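Local coordinates for protein annexin A8 (Homo sapiens, PDB 1W3W) that acts as an anticoagulant that binds phospholipid in a calcium-dependent manner and indirectly inhibits the thromboplastin-specific complex of the blood coagulation cascade, at residues 98-101 and 102-106; 139-143 and 144-148; 281-284 and 285-289. All coordinates share one frame; numbering follows the deposited sequence.

Interaction 1. Residues 98-101 and 102-106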
# COMPACT_ATOMS: atom_id res chain seq x y z
N GLU A 98 1.18 7.40 3.37
CA GLU A 98 0.05 6.52 3.65
C GLU A 98 -1.07 7.23 4.41
O GLU A 98 -2.25 7.02 4.14
CB GLU A 98 0.50 5.25 4.40
CG GLU A 98 1.25 4.26 3.52
CD GLU A 98 2.75 4.46 3.54
OE1 GLU A 98 3.46 3.50 3.21
OE2 GLU A 98 3.24 5.55 3.89
N ALA A 99 -0.69 8.07 5.37
CA ALA A 99 -1.66 8.90 6.09
C ALA A 99 -2.46 9.80 5.14
O ALA A 99 -3.67 9.94 5.31
CB ALA A 99 -0.97 9.73 7.14
N LYS A 100 -1.79 10.39 4.16
CA LYS A 100 -2.46 11.20 3.16
C LYS A 100 -3.42 10.36 2.32
O LYS A 100 -4.55 10.77 2.09
CB LYS A 100 -1.45 11.91 2.26
CG LYS A 100 -2.09 12.79 1.15
CD LYS A 100 -1.54 12.43 -0.23
CE LYS A 100 -1.85 13.51 -1.28
NZ LYS A 100 -3.31 13.77 -1.40
N GLU A 101 -2.96 9.19 1.87
CA GLU A 101 -3.81 8.29 1.10
C GLU A 101 -5.06 7.87 1.89
O GLU A 101 -6.15 7.80 1.33
CB GLU A 101 -3.02 7.06 0.64
CG GLU A 101 -1.99 7.38 -0.42
CD GLU A 101 -2.62 7.75 -1.75
OE1 GLU A 101 -2.31 8.84 -2.26
OE2 GLU A 101 -3.42 6.97 -2.29
N LEU A 102 -4.90 7.57 3.17
CA LEU A 102 -6.02 7.15 4.00
C LEU A 102 -7.03 8.30 4.20
O LEU A 102 -8.24 8.11 4.12
CB LEU A 102 -5.53 6.65 5.36
CG LEU A 102 -4.78 5.31 5.36
CD1 LEU A 102 -4.03 5.10 6.67
CD2 LEU A 102 -5.73 4.14 5.11
N HIS A 103 -6.50 9.50 4.43
CA HIS A 103 -7.34 10.71 4.56
C HIS A 103 -8.13 10.95 3.28
O HIS A 103 -9.34 11.17 3.34
CB HIS A 103 -6.47 11.93 4.85
CG HIS A 103 -7.24 13.18 5.14
ND1 HIS A 103 -7.76 13.48 6.38
CD2 HIS A 103 -7.54 14.24 4.35
CE1 HIS A 103 -8.35 14.66 6.35
NE2 HIS A 103 -8.23 15.15 5.13
N ASP A 104 -7.44 10.90 2.14
CA ASP A 104 -8.09 11.07 0.85
C ASP A 104 -9.17 10.02 0.61
O ASP A 104 -10.18 10.31 -0.01
CB ASP A 104 -7.09 10.99 -0.31
CG ASP A 104 -6.19 12.20 -0.42
OD1 ASP A 104 -6.37 13.19 0.34
OD2 ASP A 104 -5.24 12.21 -1.22
N ALA A 105 -8.95 8.80 1.10
CA ALA A 105 -9.92 7.73 0.92
C ALA A 105 -11.24 8.01 1.62
O ALA A 105 -12.27 7.49 1.20
CB ALA A 105 -9.36 6.40 1.40
N MET A 106 -11.20 8.79 2.70
CA MET A 106 -12.38 9.09 3.52
C MET A 106 -12.95 10.51 3.38
O MET A 106 -14.11 10.71 3.69
CB MET A 106 -12.07 8.83 4.99
CG MET A 106 -11.96 7.36 5.33
SD MET A 106 -11.60 7.10 7.04
CE MET A 106 -9.86 7.44 7.04

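Interaction 2. Residues 139-143 and 144-148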
# COMPACT_ATOMS: atom_id res chain seq x y z
N TYR A 139 -3.74 15.87 10.21
CA TYR A 139 -5.19 16.03 9.99
C TYR A 139 -6.00 16.28 11.26
O TYR A 139 -7.21 16.50 11.19
CB TYR A 139 -5.75 14.84 9.20
CG TYR A 139 -4.95 14.61 7.95
CD1 TYR A 139 -4.94 15.57 6.94
CD2 TYR A 139 -4.15 13.49 7.79
CE1 TYR A 139 -4.17 15.41 5.80
CE2 TYR A 139 -3.38 13.31 6.66
CZ TYR A 139 -3.40 14.27 5.67
OH TYR A 139 -2.64 14.12 4.55
N GLY A 140 -5.34 16.24 12.42
CA GLY A 140 -5.95 16.63 13.68
C GLY A 140 -7.05 15.74 14.22
O GLY A 140 -7.80 16.16 15.11
N SER A 141 -7.18 14.53 13.69
CA SER A 141 -8.09 13.52 14.25
C SER A 141 -7.39 12.17 14.28
O SER A 141 -6.40 11.93 13.58
CB SER A 141 -9.38 13.41 13.44
OG SER A 141 -9.11 13.30 12.05
N SER A 142 -7.92 11.28 15.10
CA SER A 142 -7.35 9.95 15.24
C SER A 142 -7.80 9.10 14.04
O SER A 142 -8.96 9.16 13.63
CB SER A 142 -7.78 9.33 16.57
OG SER A 142 -8.19 7.99 16.40
N LEU A 143 -6.89 8.30 13.49
CA LEU A 143 -7.20 7.45 12.35
C LEU A 143 -8.27 6.43 12.74
O LEU A 143 -9.22 6.21 12.01
CB LEU A 143 -5.93 6.74 11.84
CG LEU A 143 -6.12 5.73 10.70
CD1 LEU A 143 -6.83 6.37 9.52
CD2 LEU A 143 -4.80 5.11 10.26
N GLU A 144 -8.11 5.84 13.91
CA GLU A 144 -9.06 4.85 14.41
C GLU A 144 -10.48 5.44 14.56
O GLU A 144 -11.46 4.78 14.23
CB GLU A 144 -8.52 4.27 15.72
CG GLU A 144 -9.56 3.93 16.77
CD GLU A 144 -9.03 2.94 17.78
OE1 GLU A 144 -9.84 2.12 18.25
OE2 GLU A 144 -7.82 2.97 18.08
N GLU A 145 -10.57 6.67 15.04
CA GLU A 145 -11.87 7.34 15.21
C GLU A 145 -12.54 7.67 13.88
O GLU A 145 -13.75 7.57 13.76
CB GLU A 145 -11.72 8.63 16.02
CG GLU A 145 -11.77 8.38 17.52
CD GLU A 145 -11.70 9.67 18.33
OE1 GLU A 145 -12.22 10.71 17.86
OE2 GLU A 145 -11.12 9.62 19.44
N ASP A 146 -11.75 8.08 12.89
CA ASP A 146 -12.27 8.37 11.55
C ASP A 146 -12.78 7.11 10.88
O ASP A 146 -13.84 7.12 10.27
CB ASP A 146 -11.22 9.05 10.67
CG ASP A 146 -11.06 10.53 10.99
OD1 ASP A 146 -11.84 11.06 11.81
OD2 ASP A 146 -10.18 11.24 10.48
N ILE A 147 -12.04 6.00 11.02
CA ILE A 147 -12.47 4.73 10.46
C ILE A 147 -13.77 4.26 11.13
O ILE A 147 -14.69 3.81 10.45
CB ILE A 147 -11.34 3.66 10.53
CG1 ILE A 147 -10.31 3.92 9.43
CG2 ILE A 147 -11.92 2.23 10.41
CD1 ILE A 147 -9.02 3.19 9.61
N GLN A 148 -13.84 4.38 12.46
CA GLN A 148 -15.05 4.05 13.22
C GLN A 148 -16.28 4.79 12.73
O GLN A 148 -17.36 4.22 12.66
CB GLN A 148 -14.86 4.37 14.71
CG GLN A 148 -14.22 3.27 15.53
CD GLN A 148 -13.95 3.68 16.97
OE1 GLN A 148 -14.62 4.62 17.47
NE2 GLN A 148 -13.06 3.07 17.61

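Interaction 3. Residues 281-284 and 285-289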
# COMPACT_ATOMS: atom_id res chain seq x y z
N VAL A 281 5.12 3.72 -5.65
CA VAL A 281 5.80 4.72 -4.87
C VAL A 281 6.15 4.21 -3.47
O VAL A 281 7.29 4.35 -3.05
CB VAL A 281 4.98 6.02 -4.78
CG1 VAL A 281 5.57 6.96 -3.72
CG2 VAL A 281 4.95 6.71 -6.15
N SER A 282 5.18 3.61 -2.78
CA SER A 282 5.36 3.21 -1.37
C SER A 282 6.27 1.98 -1.23
O SER A 282 6.91 1.81 -0.20
CB SER A 282 4.01 3.02 -0.66
OG SER A 282 3.30 1.88 -1.10
N ARG A 283 6.37 1.15 -2.27
CA ARG A 283 7.25 -0.02 -2.22
C ARG A 283 8.60 0.18 -2.91
O ARG A 283 9.45 -0.68 -2.84
CB ARG A 283 6.53 -1.24 -2.79
CG ARG A 283 5.18 -1.53 -2.12
CD ARG A 283 5.25 -1.59 -0.61
NE ARG A 283 6.02 -2.75 -0.17
CZ ARG A 283 6.11 -3.17 1.08
NH1 ARG A 283 5.51 -2.52 2.06
NH2 ARG A 283 6.79 -4.27 1.36
N SER A 284 8.80 1.34 -3.53
CA SER A 284 9.97 1.65 -4.34
C SER A 284 11.30 1.46 -3.62
O SER A 284 12.25 1.10 -4.26
CB SER A 284 9.90 3.09 -4.89
OG SER A 284 9.95 4.04 -3.85
N GLU A 285 11.37 1.69 -2.31
CA GLU A 285 12.62 1.51 -1.56
C GLU A 285 12.58 0.35 -0.55
O GLU A 285 13.40 0.30 0.36
CB GLU A 285 13.00 2.80 -0.86
CG GLU A 285 13.19 3.94 -1.83
CD GLU A 285 13.56 5.27 -1.19
OE1 GLU A 285 13.91 5.34 0.01
OE2 GLU A 285 13.48 6.26 -1.94
N ILE A 286 11.63 -0.57 -0.71
CA ILE A 286 11.53 -1.74 0.15
C ILE A 286 11.72 -3.02 -0.65
O ILE A 286 12.68 -3.76 -0.42
CB ILE A 286 10.19 -1.77 0.89
CG1 ILE A 286 10.05 -0.49 1.73
CG2 ILE A 286 10.07 -3.05 1.77
CD1 ILE A 286 8.65 -0.29 2.35
N ASP A 287 10.82 -3.28 -1.58
CA ASP A 287 10.82 -4.58 -2.26
C ASP A 287 10.33 -4.55 -3.70
O ASP A 287 9.85 -5.57 -4.22
CB ASP A 287 10.01 -5.59 -1.44
CG ASP A 287 8.56 -5.21 -1.30
OD1 ASP A 287 8.18 -4.05 -1.62
OD2 ASP A 287 7.72 -6.01 -0.86
N LEU A 288 10.50 -3.42 -4.37
CA LEU A 288 10.04 -3.32 -5.75
C LEU A 288 10.79 -4.33 -6.64
O LEU A 288 10.20 -4.88 -7.56
CB LEU A 288 10.18 -1.87 -6.27
CG LEU A 288 9.54 -1.58 -7.63
CD1 LEU A 288 8.05 -1.76 -7.62
CD2 LEU A 288 9.90 -0.17 -8.06
N ASN A 289 12.05 -4.59 -6.34
CA ASN A 289 12.81 -5.63 -7.07
C ASN A 289 12.15 -7.04 -6.98
O ASN A 289 12.03 -7.75 -7.97
CB ASN A 289 14.27 -5.67 -6.60
CG ASN A 289 14.41 -6.03 -5.10
OD1 ASN A 289 13.65 -5.56 -4.25
ND2 ASN A 289 15.38 -6.90 -4.79
O HOH W 1 9.48 2.77 -0.25
O HOH W 2 11.67 6.31 -4.01

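Interaction 1. Residues 98-101 and 102-106
L102 lies against the carbonyl of E98 one helical turn back; the two are hydrogen-bonded, and the leucine side chain packs along the same carbonyl. L102 N donates to E98 O at 2.9 Å. With L102 CG anti to the carbonyl carbon (chi1 -71°) the side chain runs alongside that oxygen, L102 CG being 3.3 Å from E98 O. The polar atom thus has a backbone donor and an aliphatic cover, and the branches of L102 pack against I131 and I119 of two other helices of the second annexin repeat.

E101 and D104 occupy the more open side of helix 96-107. The carbonyl of E101 takes the N-H of A105, with A105 N 3.0 Å from E101 O, in a somewhat bent bond, and E101 OE2 forms a salt bridge with R278 of the fourth repeat. D104 is held to K100 by backbone and side chain alike, an example of acid-base pairing four residues apart that accompanies the helical bond: D104 N bonds to K100 O at 2.9 Å and nearly straight (169°), and K100 NZ bridges to D104 OD2 at 2.5 Å, so short that the exact distance is doubtful. The lysine chain bends to get there, crossing the aspartate at a slant.

K100 meets D104 OD2 and K107 meets D104 OD1, and the two lysines probably balance the carboxylate's charge. That pairing is likely to stabilise the ionised form despite E101 OE1, 4.6 Å from D104 OD2.

Interaction 2. Residues 139-143 and 144-148
The carboxylate of D146 is met by the hydroxyl of S141, which donates to OD2 on its syn side, 29° out of the carboxylate plane, with S141 OG and D146 OD2 2.8 Å apart. The same OD2 is hydrogen-bonded to the hydroxyl of Y135. A second flat group, the ring of Y139, stands at the end of the preceding helix, stacked with H103 and edge-to-face with Y135. Between them the chain makes a tight helix-loop-helix corner of the second annexin repeat: G140 leaves helix 125-139 with positive phi, and S142 is the N-cap of helix 143-150.

The cap is well formed and shows how an N-cap serine satisfies an N-H of the first turn. S142 OG accepts from E145 N at 3.0 Å in a nearly straight bond (162°), and E145 CB packs on that oxygen, at 3.6 Å from S142 OG. S142 O is used as well, since D146 N donates to it at 3.1 Å; the first turn of the helix is therefore tied to both the hydroxyl and the carbonyl of S142. S141, with OG set between its backbone N and carbonyl carbon (chi1 49°), raises its hydroxyl towards the acid. Were D146 replaced by an alanine, the hydroxyls of S141 and Y135 would probably lose their common acceptor, and the S141 side chain would be left freer to turn.

On the buried side, L143 carries the corner into the core, where M106, M132 and Y135 touch it. Its carbonyl receives I147 N, and one turn apart their branches meet, L143 CD1 lying 3.9 Å from I147 CD1.

Interaction 3. Residues 281-284 and 285-289
R283 and D287 reach each other through torsions that fold both side chains back: the arginine sets CG anti to the carbonyl carbon (chi1 -54°) and bends again at the next two bonds, while D287 puts CG between its own backbone N and carbonyl carbon (chi1 62°). The result is a side-on salt bridge that closes the turn between helices 273-283 and 288-299 of the fourth annexin repeat. R283 NE binds D287 OD1 at 2.9 Å and R283 NH2 binds D287 OD2 at 3.0 Å, one nitrogen to each oxygen. The pairing is not coplanar, for the guanidinium and carboxylate planes stand 64° apart; NE meets OD1 on the syn side, but NH2 approaches OD2 from above the carboxylate.

I286 lies over one face of the guanidinium, its CG2 3.5 Å from R283 NH2. With two nitrogens held at one edge and a hydrocarbon on a face, the group's rotation is probably restricted. D287 sits at the N-cap position yet makes no capping bond, its carboxylate being given to R283 and, through OD2, to H255.

The backbone repeats this closure, an instance of a turn fastened by side chains and main chain together. R283 O accepts from I286 N at 3.0 Å, the mark of a beta turn, and also from D287 N at 3.2 Å. L288 then begins the next helix, about 10 Å by side chain from M266, a ligand of the bound calcium ion. S284 OG reaches back to V281 O, and a water bridges S282 and E285, donating to S282 O at 2.7 Å and accepting from E285 N at 3.0 Å.

How the interactions relate
From the N terminus the three contacts come in series, none nested in or crossing another. Interaction 1 is a run of turns within helix 96-107 and closes no loop; interaction 2 closes the corner between helices 125-139 and 143-150, the third and fourth of the second repeat; interaction 3 closes a different corner, between helices 273-283 and 288-299, the second and third of the fourth repeat. The first two share the core of the second repeat, where L102 CD1 touches L143 CD2 at 3.7 Å. Across the repeats, E98 OE1 packs at 3.9 Å on S282 CB. Helix 96-107 touches both other contacts, which do not touch each other, their nearest atoms being about 14 Å apart.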